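Local coordinates for protein putative Phosphate (Eubacterium rectale, PDB 3DAO) that probably hydrolyses phosphate esters as a phosphatase of the haloacid dehalogenase-like family, though its natural substrate is not established, at residues Thr26-Thr31 with Ser62-Ser67; Pro42-Val47 with Asn273-Val278; Gly86-Arg91 with Lys208-Trp213; Phe130-Asp135 with Leu161-Ile166. All blocks are in the same frame, centred on the assembly; numbering follows the deposited sequence.

Contact 1: Thr26-Thr31 with Ser62-Ser67; sequences TDIDGT and SGRQFS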
loop_
_atom_site.group_PDB
_atom_site.type_symbol
_atom_site.label_atom_id
_atom_site.label_comp_id
_atom_site.label_asym_id
_atom_site.label_seq_id
_atom_site.Cartn_x
_atom_site.Cartn_y
_atom_site.Cartn_z
ATOM N N THR A 26 5.884 -4.606 8.639
ATOM C CA THR A 26 4.522 -4.583 9.125
ATOM C C THR A 26 3.653 -3.634 8.339
ATOM O O THR A 26 4.131 -2.584 7.878
ATOM C CB THR A 26 4.448 -4.195 10.636
ATOM O OG1 THR A 26 3.089 -4.266 11.085
ATOM C CG2 THR A 26 4.966 -2.772 10.906
ATOM N N ASP A 27 2.391 -4.040 8.100
ATOM C CA ASP A 27 1.434 -3.064 7.580
ATOM C C ASP A 27 0.892 -2.298 8.790
ATOM O O ASP A 27 1.319 -2.510 9.931
ATOM C CB ASP A 27 0.375 -3.548 6.540
ATOM C CG ASP A 27 -0.460 -4.711 6.985
ATOM O OD1 ASP A 27 -0.371 -5.098 8.161
ATOM O OD2 ASP A 27 -1.249 -5.220 6.125
ATOM N N ILE A 28 -0.023 -1.393 8.523
ATOM C CA ILE A 28 -0.469 -0.468 9.518
ATOM C C ILE A 28 -1.925 -0.586 9.880
ATOM O O ILE A 28 -2.299 -0.813 11.046
ATOM C CB ILE A 28 -0.217 0.981 8.989
ATOM C CG1 ILE A 28 1.283 1.166 8.683
ATOM C CG2 ILE A 28 -0.736 2.035 9.966
ATOM C CD1 ILE A 28 1.638 2.491 8.035
ATOM N N ASP A 29 -2.740 -0.396 8.862
ATOM C CA ASP A 29 -4.188 -0.299 9.054
ATOM C C ASP A 29 -4.880 -1.597 9.395
ATOM O O ASP A 29 -4.997 -2.526 8.589
ATOM C CB ASP A 29 -4.827 0.396 7.872
ATOM C CG ASP A 29 -4.388 1.853 7.755
ATOM O OD1 ASP A 29 -4.647 2.662 8.670
ATOM O OD2 ASP A 29 -3.822 2.200 6.705
ATOM N N GLY A 30 -5.322 -1.636 10.638
ATOM C CA GLY A 30 -5.986 -2.806 11.185
ATOM C C GLY A 30 -4.980 -3.751 11.781
ATOM O O GLY A 30 -5.337 -4.801 12.279
ATOM N N THR A 31 -3.709 -3.363 11.728
ATOM C CA THR A 31 -2.616 -4.201 12.273
ATOM C C THR A 31 -2.020 -3.560 13.515
ATOM O O THR A 31 -1.945 -4.187 14.566
ATOM C CB THR A 31 -1.510 -4.434 11.223
ATOM O OG1 THR A 31 -2.054 -5.217 10.142
ATOM C CG2 THR A 31 -0.338 -5.173 11.784
ATOM N N SER A 62 2.781 -0.764 3.527
ATOM C CA SER A 62 1.364 -0.442 3.531
ATOM C C SER A 62 0.755 0.119 2.267
ATOM O O SER A 62 1.417 0.498 1.289
ATOM C CB SER A 62 1.202 0.612 4.647
ATOM O OG SER A 62 -0.105 1.104 4.831
ATOM N N GLY A 63 -0.562 0.150 2.321
ATOM C CA GLY A 63 -1.359 0.757 1.264
ATOM C C GLY A 63 -1.279 2.260 1.346
ATOM O O GLY A 63 -1.614 2.975 0.425
ATOM N N ARG A 64 -0.821 2.746 2.497
ATOM C CA ARG A 64 -0.798 4.186 2.734
ATOM C C ARG A 64 0.234 4.915 1.909
ATOM O O ARG A 64 1.225 4.330 1.472
ATOM C CB ARG A 64 -0.511 4.498 4.224
ATOM C CG ARG A 64 -1.548 4.125 5.235
ATOM C CD ARG A 64 -1.230 4.872 6.544
ATOM N NE ARG A 64 -2.175 4.501 7.600
ATOM C CZ ARG A 64 -2.365 5.203 8.695
ATOM N NH1 ARG A 64 -1.691 6.324 8.864
ATOM N NH2 ARG A 64 -3.248 4.798 9.586
ATOM N N GLN A 65 -0.029 6.208 1.715
ATOM C CA GLN A 65 0.913 7.115 1.059
ATOM C C GLN A 65 2.080 7.356 1.985
ATOM O O GLN A 65 1.981 7.165 3.187
ATOM C CB GLN A 65 0.310 8.490 0.779
ATOM C CG GLN A 65 -0.826 8.469 -0.159
ATOM C CD GLN A 65 -1.289 9.859 -0.450
ATOM O OE1 GLN A 65 -1.809 10.555 0.433
ATOM N NE2 GLN A 65 -1.135 10.277 -1.704
ATOM N N PHE A 66 3.187 7.822 1.403
ATOM C CA PHE A 66 4.398 8.105 2.192
ATOM C C PHE A 66 4.126 9.106 3.272
ATOM O O PHE A 66 4.481 8.900 4.425
ATOM C CB PHE A 66 5.556 8.567 1.305
ATOM C CG PHE A 66 6.765 8.971 2.060
ATOM C CD1 PHE A 66 7.393 8.078 2.926
ATOM C CD2 PHE A 66 7.289 10.242 1.920
ATOM C CE1 PHE A 66 8.542 8.455 3.615
ATOM C CE2 PHE A 66 8.428 10.607 2.601
ATOM C CZ PHE A 66 9.066 9.697 3.440
ATOM N N SER A 67 3.462 10.191 2.899
ATOM C CA SER A 67 3.191 11.276 3.843
ATOM C C SER A 67 2.516 10.773 5.100
ATOM O O SER A 67 2.810 11.232 6.207
ATOM C CB SER A 67 2.313 12.383 3.199
ATOM O OG SER A 67 1.066 11.856 2.748
#
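The loop after strand 23-26, where HAD hydrolases carry their DxDx(T/V) motif, meets the turn leading into helix 66-72 through Asp-29 and Arg-64. Arg-64 grips the carboxylate side-on with two nitrogens. NH2 of Arg-64 gives a hydrogen bond of 2.7 Å to OD1 of Asp-29, and NE of Arg-64 gives one of 3.0 Å to OD2 of Asp-29. Both bonds are fairly straight, at 163°. The two planes are only 20° apart. The oxygens are met on their syn sides, although the nitrogens lie somewhat out of the carboxylate plane. Ile-28 lays CG2 over one face of the guanidinium, 3.7 Å from NE of Arg-64, offset toward the rim. Its other branch runs to Ser-62, with CD1 of Ile-28 3.9 Å from CB of Ser-62.

Asp-27, Asp-29 and Thr-31 fit the motif. By analogy with the family, Asp-27 would be the nucleophile and Asp-29 the general acid-base. OG1 of Thr-31 bonds OD1 of Asp-27 at 2.6 Å, from above the carboxylate plane. Asp-29 OD1 also accepts from Gly-36 N, and Arg-64 NH2 also donates to Ser-37 O. With its OG anti to the backbone N (chi1 179°), Ser-62 forms an ST turn: OG of Ser-62 accepts from N of Arg-64 at 2.9 Å.

Contact 2: Pro42-Val47 with Asn273-Val278; sequences PEYMSV and NGVLSV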
loop_
_atom_site.group_PDB
_atom_site.type_symbol
_atom_site.label_atom_id
_atom_site.label_comp_id
_atom_site.label_asym_id
_atom_site.label_seq_id
_atom_site.Cartn_x
_atom_site.Cartn_y
_atom_site.Cartn_z
ATOM N N PRO A 42 3.187 5.518 21.862
ATOM C CA PRO A 42 4.633 5.783 21.753
ATOM C C PRO A 42 5.494 4.624 22.153
ATOM O O PRO A 42 6.673 4.572 21.792
ATOM C CB PRO A 42 4.852 7.005 22.667
ATOM C CG PRO A 42 3.648 7.037 23.564
ATOM C CD PRO A 42 2.518 6.541 22.690
ATOM N N GLU A 43 4.910 3.656 22.842
ATOM C CA GLU A 43 5.704 2.504 23.236
ATOM C C GLU A 43 6.137 1.777 21.968
ATOM O O GLU A 43 7.192 1.153 21.930
ATOM C CB GLU A 43 4.999 1.576 24.232
ATOM C CG GLU A 43 5.979 0.658 24.904
ATOM C CD GLU A 43 5.345 -0.274 25.912
ATOM O OE1 GLU A 43 4.137 -0.129 26.200
ATOM O OE2 GLU A 43 6.073 -1.155 26.417
ATOM N N TYR A 44 5.339 1.911 20.904
ATOM C CA TYR A 44 5.717 1.286 19.617
ATOM C C TYR A 44 7.010 1.925 19.135
ATOM O O TYR A 44 7.910 1.269 18.627
ATOM C CB TYR A 44 4.630 1.439 18.521
ATOM C CG TYR A 44 3.619 0.309 18.486
ATOM C CD1 TYR A 44 3.967 -0.900 17.966
ATOM C CD2 TYR A 44 2.322 0.475 18.939
ATOM C CE1 TYR A 44 3.070 -1.943 17.910
ATOM C CE2 TYR A 44 1.414 -0.573 18.904
ATOM C CZ TYR A 44 1.802 -1.784 18.368
ATOM O OH TYR A 44 0.932 -2.889 18.302
HETATM N N MSE A 45 7.102 3.228 19.312
HETATM C CA MSE A 45 8.258 3.952 18.771
HETATM C C MSE A 45 9.490 3.553 19.548
HETATM O O MSE A 45 10.545 3.369 18.992
HETATM C CB MSE A 45 8.083 5.473 18.835
HETATM C CG MSE A 45 6.847 6.050 18.195
HETATM SE SE MSE A 45 6.736 5.694 16.293
HETATM C CE MSE A 45 5.412 4.256 16.345
ATOM N N SER A 46 9.339 3.397 20.864
ATOM C CA SER A 46 10.490 3.052 21.718
ATOM C C SER A 46 11.018 1.668 21.442
ATOM O O SER A 46 12.214 1.425 21.315
ATOM C CB SER A 46 10.105 3.190 23.200
ATOM O OG SER A 46 11.170 2.731 24.030
ATOM N N VAL A 47 10.081 0.731 21.317
ATOM C CA VAL A 47 10.449 -0.667 21.080
ATOM C C VAL A 47 11.096 -0.831 19.702
ATOM O O VAL A 47 12.148 -1.443 19.564
ATOM C CB VAL A 47 9.218 -1.601 21.287
ATOM C CG1 VAL A 47 9.508 -3.000 20.806
ATOM C CG2 VAL A 47 8.784 -1.596 22.778
ATOM N N ASN A 273 -2.987 -4.102 21.336
ATOM C CA ASN A 273 -1.556 -3.880 21.088
ATOM C C ASN A 273 -0.802 -5.210 20.927
ATOM O O ASN A 273 0.274 -5.427 21.462
ATOM C CB ASN A 273 -0.944 -3.009 22.200
ATOM C CG ASN A 273 -1.244 -1.532 22.011
ATOM O OD1 ASN A 273 -1.730 -1.114 20.965
ATOM N ND2 ASN A 273 -0.918 -0.727 23.015
ATOM N N GLY A 274 -1.371 -6.107 20.126
ATOM C CA GLY A 274 -0.766 -7.417 19.902
ATOM C C GLY A 274 0.587 -7.420 19.216
ATOM O O GLY A 274 1.492 -8.184 19.555
ATOM N N VAL A 275 0.742 -6.587 18.203
ATOM C CA VAL A 275 2.038 -6.547 17.511
ATOM C C VAL A 275 3.108 -6.037 18.504
ATOM O O VAL A 275 4.217 -6.549 18.549
ATOM C CB VAL A 275 2.008 -5.683 16.237
ATOM C CG1 VAL A 275 3.416 -5.519 15.706
ATOM C CG2 VAL A 275 1.104 -6.348 15.168
ATOM N N LEU A 276 2.716 -5.105 19.351
ATOM C CA LEU A 276 3.655 -4.537 20.337
ATOM C C LEU A 276 4.204 -5.651 21.202
ATOM O O LEU A 276 5.414 -5.736 21.470
ATOM C CB LEU A 276 3.010 -3.459 21.177
ATOM C CG LEU A 276 3.952 -2.810 22.215
ATOM C CD1 LEU A 276 5.143 -2.132 21.551
ATOM C CD2 LEU A 276 3.176 -1.824 23.012
ATOM N N SER A 277 3.321 -6.544 21.625
ATOM C CA SER A 277 3.760 -7.648 22.494
ATOM C C SER A 277 4.753 -8.553 21.825
ATOM O O SER A 277 5.718 -8.981 22.438
ATOM C CB SER A 277 2.587 -8.472 23.022
ATOM O OG SER A 277 1.770 -7.652 23.812
ATOM N N VAL A 278 4.576 -8.804 20.545
ATOM C CA VAL A 278 5.519 -9.666 19.841
ATOM C C VAL A 278 6.850 -8.955 19.663
ATOM O O VAL A 278 7.917 -9.500 19.884
ATOM C CB VAL A 278 4.949 -10.096 18.463
ATOM C CG1 VAL A 278 5.908 -10.940 17.753
ATOM C CG2 VAL A 278 3.597 -10.826 18.659
HETATM O O HOH W 1 -1.478 -2.007 18.169
#
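Tyr-44 of helix 42-53 lies against the first turn of helix 274-281, and Leu-276 fills most of the other side. The two short helical segments run in nearly the same direction, 25° apart, with axes 10.3 Å from each other.

CB of Leu-276 sits over one face of the Tyr-44 ring in a CH-pi contact, 3.9 Å from the ring centroid. CD1 of Leu-276 lies over the same ring nearer its rim. This branch also reaches Val-47, with CG2 of Val-47 3.9 Å from CD1 of Leu-276. The side chain of Leu-276 leaves with CG anti to its backbone N (chi1 -179°), which sends its two methyls toward helix 42-53. CD2 of Leu-276 packs against the extended chain of Glu-43, whose carboxylate pairs with Lys-280 of the next helical turn. Val-275 places CB 3.6 Å from OH of Tyr-44, and its side chain also packs on Phe-233 and Cys-267 of the large sheet.

Polar contact gathers at the phenol. N of Leu-276 makes a weak hydrogen bond to OH of Tyr-44 at 3.0 Å, bent to 128°. Water 1 lies 2.6 Å from OH of Tyr-44 and donates to OD1 of Asn-273 at 2.9 Å. Asn-273 is at the N-cap position, though its side chain makes no capping bond, and its OD1 lies at the edge of the ring.

The hydroxyl thus finds polar partners at the start of the second helix, while one face of the ring and the Leu-276 side chain carry the apolar packing. Amide dipoles of that helix end would be expected to favour the phenol oxygen as an acceptor.

Contact 3: Gly86-Arg91 with Lys208-Trp213; sequences GGTVVR and KGVSKW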
loop_
_atom_site.group_PDB
_atom_site.type_symbol
_atom_site.label_atom_id
_atom_site.label_comp_id
_atom_site.label_asym_id
_atom_site.label_seq_id
_atom_site.Cartn_x
_atom_site.Cartn_y
_atom_site.Cartn_z
ATOM N N GLY A 86 0.847 0.414 -1.546
ATOM C CA GLY A 86 0.654 -1.008 -1.775
ATOM C C GLY A 86 1.799 -1.700 -2.474
ATOM O O GLY A 86 1.634 -2.778 -3.048
ATOM N N GLY A 87 2.969 -1.098 -2.424
ATOM C CA GLY A 87 4.133 -1.718 -3.061
ATOM C C GLY A 87 4.650 -1.074 -4.332
ATOM O O GLY A 87 5.532 -1.621 -4.975
ATOM N N THR A 88 4.144 0.107 -4.676
ATOM C CA THR A 88 4.546 0.794 -5.899
ATOM C C THR A 88 5.724 1.749 -5.694
ATOM O O THR A 88 6.360 2.201 -6.656
ATOM C CB THR A 88 3.383 1.579 -6.536
ATOM O OG1 THR A 88 2.815 2.485 -5.580
ATOM C CG2 THR A 88 2.311 0.629 -7.097
ATOM N N VAL A 89 6.022 2.009 -4.413
ATOM C CA VAL A 89 7.170 2.856 -4.038
ATOM C C VAL A 89 7.876 2.284 -2.813
ATOM O O VAL A 89 7.214 1.859 -1.848
ATOM C CB VAL A 89 6.746 4.290 -3.694
ATOM C CG1 VAL A 89 7.972 5.221 -3.564
ATOM C CG2 VAL A 89 5.748 4.844 -4.715
ATOM N N VAL A 90 9.204 2.248 -2.928
ATOM C CA VAL A 90 10.134 1.820 -1.885
ATOM C C VAL A 90 11.127 2.978 -1.672
ATOM O O VAL A 90 11.794 3.435 -2.601
ATOM C CB VAL A 90 10.925 0.576 -2.285
ATOM C CG1 VAL A 90 11.865 0.114 -1.144
ATOM C CG2 VAL A 90 10.016 -0.565 -2.767
ATOM N N ARG A 91 11.220 3.445 -0.437
ATOM C CA ARG A 91 12.038 4.612 -0.137
ATOM C C ARG A 91 12.581 4.666 1.280
ATOM O O ARG A 91 12.066 4.029 2.231
ATOM C CB ARG A 91 11.236 5.894 -0.433
ATOM C CG ARG A 91 9.950 6.149 0.374
ATOM C CD ARG A 91 9.520 7.579 0.034
ATOM N NE ARG A 91 10.607 8.473 0.449
ATOM C CZ ARG A 91 10.720 9.753 0.140
ATOM N NH1 ARG A 91 9.835 10.367 -0.671
ATOM N NH2 ARG A 91 11.753 10.412 0.622
ATOM N N LYS A 208 1.844 -4.099 -13.887
ATOM C CA LYS A 208 1.887 -5.549 -13.808
ATOM C C LYS A 208 3.004 -5.995 -12.865
ATOM O O LYS A 208 4.100 -5.487 -12.907
ATOM C CB LYS A 208 2.098 -6.165 -15.212
ATOM C CG LYS A 208 1.976 -7.646 -15.255
ATOM C CD LYS A 208 2.189 -8.139 -16.686
ATOM C CE LYS A 208 1.875 -9.620 -16.826
ATOM N NZ LYS A 208 1.937 -10.045 -18.260
ATOM N N GLY A 209 2.666 -6.902 -11.978
ATOM C CA GLY A 209 3.641 -7.489 -11.062
ATOM C C GLY A 209 3.814 -6.789 -9.739
ATOM O O GLY A 209 4.582 -7.219 -8.871
ATOM N N VAL A 210 3.086 -5.711 -9.575
ATOM C CA VAL A 210 3.174 -4.943 -8.323
ATOM C C VAL A 210 2.543 -5.706 -7.173
ATOM O O VAL A 210 1.483 -6.315 -7.297
ATOM C CB VAL A 210 2.504 -3.560 -8.437
ATOM C CG1 VAL A 210 2.142 -2.972 -7.027
ATOM C CG2 VAL A 210 3.377 -2.619 -9.216
ATOM N N SER A 211 3.242 -5.676 -6.043
ATOM C CA SER A 211 2.683 -6.203 -4.805
ATOM C C SER A 211 3.547 -5.822 -3.615
ATOM O O SER A 211 4.687 -5.412 -3.765
ATOM C CB SER A 211 2.593 -7.718 -4.832
ATOM O OG SER A 211 3.891 -8.344 -4.759
ATOM N N LYS A 212 2.997 -6.043 -2.436
ATOM C CA LYS A 212 3.772 -5.819 -1.211
ATOM C C LYS A 212 4.992 -6.750 -1.194
ATOM O O LYS A 212 6.115 -6.339 -0.868
ATOM C CB LYS A 212 2.912 -6.043 0.048
ATOM C CG LYS A 212 1.955 -4.937 0.370
ATOM C CD LYS A 212 1.108 -5.346 1.595
ATOM C CE LYS A 212 0.337 -4.185 2.137
ATOM N NZ LYS A 212 -0.655 -4.680 3.142
ATOM N N TRP A 213 4.815 -7.992 -1.625
ATOM C CA TRP A 213 5.946 -8.952 -1.594
ATOM C C TRP A 213 7.009 -8.608 -2.625
ATOM O O TRP A 213 8.200 -8.725 -2.374
ATOM C CB TRP A 213 5.506 -10.411 -1.763
ATOM C CG TRP A 213 6.690 -11.309 -1.675
ATOM C CD1 TRP A 213 7.275 -11.983 -2.702
ATOM C CD2 TRP A 213 7.526 -11.526 -0.528
ATOM N NE1 TRP A 213 8.396 -12.663 -2.255
ATOM C CE2 TRP A 213 8.561 -12.409 -0.920
ATOM C CE3 TRP A 213 7.475 -11.107 0.796
ATOM C CZ2 TRP A 213 9.540 -12.843 -0.042
ATOM C CZ3 TRP A 213 8.470 -11.562 1.683
ATOM C CH2 TRP A 213 9.469 -12.405 1.259
HETATM O O HOH W 2 5.861 -3.906 -6.407
#
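The backbones come close where Gly-87 and Lys-212 pass with their CA atoms 4.5 Å apart, between the turn before strand 89-91 and the start of helix 212-222. Gly-86 and Gly-87 both have positive phi. Gly-87 comes close with its bare CA, 3.8 Å from O of Ser-211. Water 2 joins the two segments, donating to O of Gly-87 at 2.7 Å and accepting from N of Ser-211 at 3.2 Å.

Val-210 supplies the main side-chain contact. CG1 of Val-210 meets CG2 of Thr-88 at 3.6 Å. Thr-88 turns this methyl anti to its carbonyl carbon, while its OG1 (chi1 55°) bonds to the O of Asp-85. Ser-211 points away and caps helix 212-222 through Thr-214 N. Lys-212 passes Gly-86 with its CG 4.1 Å from O of Gly-86. Its extended chain then carries NZ to salt bridges with Asp-27 and Asp-239.

The close approach thus rests on glycine backbone, the Val-210 methyls and a bridging water. It places Lys-212 beside Asp-27, consistent with the motif lysine of HAD enzymes.

Contact 4: Phe130-Asp135 with Leu161-Ile166; sequences FCFAED and LDRNDI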
loop_
_atom_site.group_PDB
_atom_site.type_symbol
_atom_site.label_atom_id
_atom_site.label_comp_id
_atom_site.label_asym_id
_atom_site.label_seq_id
_atom_site.Cartn_x
_atom_site.Cartn_y
_atom_site.Cartn_z
ATOM N N PHE A 130 0.835 13.130 -5.315
ATOM C CA PHE A 130 -0.503 13.656 -5.477
ATOM C C PHE A 130 -1.275 12.847 -6.475
ATOM O O PHE A 130 -0.745 11.947 -7.124
ATOM C CB PHE A 130 -0.474 15.133 -5.873
ATOM C CG PHE A 130 0.623 15.472 -6.822
ATOM C CD1 PHE A 130 0.542 15.096 -8.136
ATOM C CD2 PHE A 130 1.753 16.122 -6.382
ATOM C CE1 PHE A 130 1.561 15.385 -8.997
ATOM C CE2 PHE A 130 2.772 16.401 -7.234
ATOM C CZ PHE A 130 2.682 16.030 -8.536
ATOM N N CYS A 131 -2.539 13.206 -6.555
ATOM C CA CYS A 131 -3.497 12.511 -7.408
ATOM C C CYS A 131 -4.212 13.462 -8.335
ATOM O O CYS A 131 -4.830 14.445 -7.901
ATOM C CB CYS A 131 -4.502 11.782 -6.549
ATOM S SG CYS A 131 -5.575 10.666 -7.548
ATOM N N PHE A 132 -4.079 13.169 -9.624
ATOM C CA PHE A 132 -4.713 13.944 -10.696
ATOM C C PHE A 132 -6.168 13.558 -10.939
ATOM O O PHE A 132 -6.540 12.383 -10.945
ATOM C CB PHE A 132 -3.975 13.740 -12.021
ATOM C CG PHE A 132 -2.588 14.277 -12.044
ATOM C CD1 PHE A 132 -2.368 15.644 -12.156
ATOM C CD2 PHE A 132 -1.500 13.421 -12.022
ATOM C CE1 PHE A 132 -1.082 16.155 -12.207
ATOM C CE2 PHE A 132 -0.204 13.926 -12.068
ATOM C CZ PHE A 132 -0.002 15.308 -12.165
ATOM N N ALA A 133 -6.975 14.592 -11.138
ATOM C CA ALA A 133 -8.408 14.458 -11.416
ATOM C C ALA A 133 -8.797 15.481 -12.467
ATOM O O ALA A 133 -8.229 16.562 -12.501
ATOM C CB ALA A 133 -9.265 14.710 -10.135
ATOM N N GLU A 134 -9.766 15.135 -13.308
ATOM C CA GLU A 134 -10.273 16.091 -14.295
ATOM C C GLU A 134 -11.492 16.832 -13.788
ATOM O O GLU A 134 -11.842 17.869 -14.318
ATOM C CB GLU A 134 -10.575 15.438 -15.644
ATOM C CG GLU A 134 -9.308 14.918 -16.280
ATOM C CD GLU A 134 -9.520 14.254 -17.608
ATOM O OE1 GLU A 134 -10.663 14.221 -18.086
ATOM O OE2 GLU A 134 -8.516 13.773 -18.194
ATOM N N ASP A 135 -12.141 16.294 -12.759
ATOM C CA ASP A 135 -13.350 16.930 -12.192
ATOM C C ASP A 135 -13.206 17.259 -10.718
ATOM O O ASP A 135 -13.358 16.401 -9.846
ATOM C CB ASP A 135 -14.552 16.030 -12.391
ATOM C CG ASP A 135 -15.859 16.670 -11.949
ATOM O OD1 ASP A 135 -15.876 17.852 -11.556
ATOM O OD2 ASP A 135 -16.881 15.973 -12.034
ATOM N N LEU A 161 -0.781 14.912 -19.842
ATOM C CA LEU A 161 0.300 15.033 -18.872
ATOM C C LEU A 161 1.531 14.290 -19.362
ATOM O O LEU A 161 1.472 13.290 -20.071
ATOM C CB LEU A 161 -0.078 14.489 -17.503
ATOM C CG LEU A 161 -1.264 15.151 -16.835
ATOM C CD1 LEU A 161 -1.639 14.376 -15.587
ATOM C CD2 LEU A 161 -0.916 16.605 -16.508
ATOM N N ASP A 162 2.666 14.824 -18.964
ATOM C CA ASP A 162 3.945 14.248 -19.321
ATOM C C ASP A 162 4.633 13.887 -18.034
ATOM O O ASP A 162 5.247 14.728 -17.398
ATOM C CB ASP A 162 4.783 15.275 -20.078
ATOM C CG ASP A 162 6.109 14.725 -20.513
ATOM O OD1 ASP A 162 6.193 13.501 -20.754
ATOM O OD2 ASP A 162 7.057 15.526 -20.636
ATOM N N ARG A 163 4.503 12.627 -17.653
ATOM C CA ARG A 163 5.055 12.159 -16.405
ATOM C C ARG A 163 5.519 10.726 -16.467
ATOM O O ARG A 163 5.043 9.928 -17.282
ATOM C CB ARG A 163 4.016 12.321 -15.311
ATOM C CG ARG A 163 3.565 13.750 -15.167
ATOM C CD ARG A 163 2.796 13.884 -13.957
ATOM N NE ARG A 163 3.631 13.620 -12.804
ATOM C CZ ARG A 163 4.126 14.572 -12.031
ATOM N NH1 ARG A 163 3.864 15.836 -12.307
ATOM N NH2 ARG A 163 4.868 14.267 -10.990
ATOM N N ASN A 164 6.431 10.425 -15.562
ATOM C CA ASN A 164 7.024 9.083 -15.491
ATOM C C ASN A 164 6.812 8.426 -14.150
ATOM O O ASN A 164 7.426 7.392 -13.851
ATOM C CB ASN A 164 8.532 9.121 -15.764
ATOM C CG ASN A 164 9.139 7.728 -15.889
ATOM O OD1 ASN A 164 10.360 7.581 -16.039
ATOM N ND2 ASN A 164 8.288 6.693 -15.839
ATOM N N ASP A 165 5.898 9.000 -13.390
ATOM C CA ASP A 165 5.597 8.513 -12.045
ATOM C C ASP A 165 4.139 8.218 -11.732
ATOM O O ASP A 165 3.724 8.408 -10.607
ATOM C CB ASP A 165 6.127 9.503 -11.014
ATOM C CG ASP A 165 5.505 10.883 -11.118
ATOM O OD1 ASP A 165 4.748 11.154 -12.075
ATOM O OD2 ASP A 165 5.766 11.726 -10.222
ATOM N N ILE A 166 3.376 7.812 -12.742
ATOM C CA ILE A 166 1.992 7.353 -12.510
ATOM C C ILE A 166 2.083 5.944 -11.944
ATOM O O ILE A 166 2.516 4.980 -12.605
ATOM C CB ILE A 166 1.101 7.427 -13.780
ATOM C CG1 ILE A 166 1.019 8.879 -14.286
ATOM C CG2 ILE A 166 -0.261 6.884 -13.474
ATOM C CD1 ILE A 166 0.550 9.875 -13.304
#
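Phe-132 of strand 131-133 takes Leu-161 onto its ring in a CH-pi contact. CD1 of Leu-161 stands 3.5 Å from the Phe-132 ring centroid, only 6° off the normal, so it is almost exactly over the centre. The two side chains come from opposite directions. The other face of the ring meets Phe-130, whose CD1 is offset toward the rim. The methylene CD of Arg-163 lies 3.5 Å from CE2 of Phe-132. Ile-166 adds a looser apolar touch, with its CD1 4.3 Å from CD2 of Phe-132.

The guanidinium of Arg-163 makes the polar-to-aromatic contact. The bend at chi3 (64°) turns it toward Phe-130, and CZ of Phe-130 is 3.7 Å from NH2 of Arg-163. The Phe-130 ring stands 79° from the guanidinium plane, with CE1 of Phe-130 over one face of the guanidinium, toward its rim.

One salt bridge lies within 161-166. NE of Arg-163 bonds OD1 of Asp-165 at 2.8 Å, and NH2 of Arg-163 bonds OD2 of Asp-165, also at 2.8 Å. Both oxygens use their syn lone pairs. This side-on pair fixes the rotation of the guanidinium beside the rings.

The contact packs the loop before strand 168-172 against strand 131-133 in the smaller mixed sheet, consistent with the alpha/beta cap domain of HAD phosphatases.

Overall arrangement
Contacts 1 and 2 belong to the part of the chain built on the eight-stranded sheet, and contact 4 to the six-stranded one. Contact 3 joins the turn before strand 89-91, next to the outer strand 96-99, to the chain returning from the second sheet. Contacts 1 and 3, centres about 13 Å apart, touch through a probable hydrogen bond from N of Gly-86 to O of Ser-62. Contacts 1 and 2, centres about 16 Å apart, touch by packing of Val-275 on Thr-31. Contacts 2 and 4 lie about 37 Å apart, centre to centre. Along the chain, segments of contacts 1 and 2 alternate. Contact 1 closes before contact 3 opens, and contact 4 is nested within contact 3, consistent with a cap inserted into a HAD core.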